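Local atomic coordinates of uncharacterized protein (Silicibacter pomeroyi DSS-3, PDB entry 2RE3), a protein that is of unknown function but belongs to the DUF1285 family, whose members may take part in signal transduction. Residues Leu66-Ser69 / Ile70-Arg73. Residues are numbered along the deposited sequence; the frame is centred on the assembly and turned at random.
Sequences LFSS and ILKR
One water molecule spans the carbonyl groups of S69 and L71, giving a proton to each: a firm bond of 2.6 Å runs from the water oxygen to L71 O, and a weak one of 2.9 Å to S69 O. Two carbonyls that could not bond to each other are thereby joined at the start of the strand. Beside this bridge the backbone closes a type I beta turn from S68 to L71, in which L71 N donates to S68 O across 3.3 Å. One residue earlier, I70 N reaches F67 O at 3.1 Å. Both N-H groups come to their acceptors from well above the carbonyl plane, away from the lone pairs, although the hydrogens themselves point fairly straight (156° at I70, 163° at L71). Such a chain reversal illustrates how a helix can pass into a strand through one tight turn: helix 61-68 is followed by 71-74, an outermost strand of the six-stranded mixed sheet in the N-terminal DUF1285 region, paired with 77-81. I70 bonds through its backbone with V81 of that neighbour, and K72 with Y79. The S69 side chain folds back over its own backbone, which brings OG to L66 O; the hydroxyl donates to it at 2.6 Å, in the carbonyl plane on a lone pair, and the same oxygen also takes a weak bond from S69 N. I70 chi1 of 56° swings CG1 against F67 O, 3.2 Å away. L71 instead lays CD1 alongside the S68 backbone, 3.8 Å from S68 CA, while S68 OG bonds to V64 O. F67 points away from the turn and packs against W51 of strand 51-53 and L15 and A19 of helix 15-21.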
ATOM      1  N   LEU A  66      -5.812   7.368  10.904  1.00 24.44           N
ATOM      2  CA  LEU A  66      -7.060   8.078  10.729  1.00 25.48           C
ATOM      3  C   LEU A  66      -7.163   8.640   9.311  1.00 25.43           C
ATOM      4  O   LEU A  66      -8.143   8.376   8.612  1.00 25.61           O
ATOM      5  CB  LEU A  66      -7.161   9.198  11.787  1.00 26.36           C
ATOM      6  CG  LEU A  66      -8.509   9.875  12.015  1.00 30.72           C
ATOM      7  CD1 LEU A  66      -9.502   8.849  12.577  1.00 30.59           C
ATOM      8  CD2 LEU A  66      -8.389  11.101  12.978  1.00 26.36           C
ATOM      9  N   PHE A  67      -6.145   9.374   8.857  1.00 24.00           N
ATOM     10  CA  PHE A  67      -6.196   9.919   7.507  1.00 22.39           C
ATOM     11  C   PHE A  67      -6.131   8.797   6.484  1.00 21.47           C
ATOM     12  O   PHE A  67      -6.683   8.920   5.410  1.00 22.99           O
ATOM     13  CB  PHE A  67      -5.061  10.918   7.234  1.00 23.35           C
ATOM     14  CG  PHE A  67      -5.264  12.256   7.846  1.00 24.30           C
ATOM     15  CD1 PHE A  67      -6.365  13.019   7.530  1.00 28.79           C
ATOM     16  CD2 PHE A  67      -4.333  12.782   8.722  1.00 28.19           C
ATOM     17  CE1 PHE A  67      -6.547  14.265   8.094  1.00 24.56           C
ATOM     18  CE2 PHE A  67      -4.513  14.026   9.280  1.00 24.20           C
ATOM     19  CZ  PHE A  67      -5.631  14.759   8.956  1.00 26.53           C
ATOM     20  N   SER A  68      -5.419   7.725   6.799  1.00 23.44           N
ATOM     21  CA  SER A  68      -5.251   6.624   5.856  1.00 24.95           C
ATOM     22  C   SER A  68      -6.582   5.932   5.630  1.00 26.56           C
ATOM     23  O   SER A  68      -6.799   5.379   4.563  1.00 28.02           O
ATOM     24  CB  SER A  68      -4.222   5.598   6.361  1.00 24.69           C
ATOM     25  OG  SER A  68      -2.892   6.088   6.200  1.00 21.58           O
ATOM     26  N   SER A  69      -7.460   5.953   6.641  1.00 25.53           N
ATOM     27  CA  SER A  69      -8.785   5.361   6.502  1.00 25.55           C
ATOM     28  C   SER A  69      -9.627   6.041   5.395  1.00 24.59           C
ATOM     29  O   SER A  69     -10.576   5.433   4.900  1.00 18.68           O
ATOM     30  CB  SER A  69      -9.555   5.369   7.828  1.00 25.15           C
ATOM     31  OG  SER A  69     -10.071   6.657   8.192  1.00 24.27           O
ATOM     32  N   ILE A  70      -9.287   7.276   5.017  1.00 20.85           N
ATOM     33  CA  ILE A  70     -10.109   7.977   4.011  1.00 21.21           C
ATOM     34  C   ILE A  70      -9.360   8.203   2.690  1.00 22.17           C
ATOM     35  O   ILE A  70      -9.700   9.089   1.903  1.00 19.45           O
ATOM     36  CB  ILE A  70     -10.724   9.292   4.568  1.00 21.66           C
ATOM     37  CG1 ILE A  70      -9.633  10.245   5.116  1.00 16.47           C
ATOM     38  CG2 ILE A  70     -11.806   8.929   5.601  1.00 16.15           C
ATOM     39  CD1 ILE A  70     -10.087  11.700   5.280  1.00 13.54           C
ATOM     40  N   LEU A  71      -8.330   7.389   2.468  1.00 22.15           N
ATOM     41  CA  LEU A  71      -7.614   7.423   1.219  1.00 23.34           C
ATOM     42  C   LEU A  71      -8.491   6.841   0.111  1.00 25.02           C
ATOM     43  O   LEU A  71      -9.176   5.812   0.291  1.00 25.55           O
ATOM     44  CB  LEU A  71      -6.344   6.610   1.323  1.00 26.12           C
ATOM     45  CG  LEU A  71      -5.104   7.325   1.831  1.00 24.74           C
ATOM     46  CD1 LEU A  71      -4.108   6.299   2.234  1.00 18.35           C
ATOM     47  CD2 LEU A  71      -4.551   8.217   0.714  1.00 26.53           C
ATOM     48  N   LYS A  72      -8.464   7.513  -1.032  1.00 22.86           N
ATOM     49  CA  LYS A  72      -9.185   7.089  -2.199  1.00 21.76           C
ATOM     50  C   LYS A  72      -8.283   7.306  -3.417  1.00 23.87           C
ATOM     51  O   LYS A  72      -7.636   8.348  -3.566  1.00 20.82           O
ATOM     52  CB  LYS A  72     -10.457   7.917  -2.330  1.00 21.86           C
ATOM     53  CG  LYS A  72     -11.364   7.489  -3.477  1.00 21.27           C
ATOM     54  CD  LYS A  72     -12.619   8.372  -3.604  1.00 21.00           C
ATOM     55  CE  LYS A  72     -13.733   7.661  -4.421  1.00 21.18           C
ATOM     56  NZ  LYS A  72     -14.981   8.499  -4.579  1.00 16.58           N
ATOM     57  N   ARG A  73      -8.250   6.317  -4.287  1.00 23.97           N
ATOM     58  CA  ARG A  73      -7.516   6.421  -5.519  1.00 25.99           C
ATOM     59  C   ARG A  73      -8.483   6.729  -6.651  1.00 26.81           C
ATOM     60  O   ARG A  73      -9.505   6.062  -6.786  1.00 27.38           O
ATOM     61  CB  ARG A  73      -6.838   5.083  -5.794  1.00 27.65           C
ATOM     62  CG  ARG A  73      -5.880   5.124  -6.936  1.00 30.34           C
ATOM     63  CD  ARG A  73      -5.398   3.763  -7.313  1.00 29.89           C
ATOM     64  NE  ARG A  73      -4.761   3.830  -8.603  1.00 30.92           N
ATOM     65  CZ  ARG A  73      -4.014   2.866  -9.128  1.00 33.89           C
ATOM     66  NH1 ARG A  73      -3.764   1.743  -8.479  1.00 33.73           N
ATOM     67  NH2 ARG A  73      -3.482   3.054 -10.321  1.00 36.20           N
TER
HETATM   68  O   HOH W   1      -9.439   4.378   2.470  1.00 14.84           O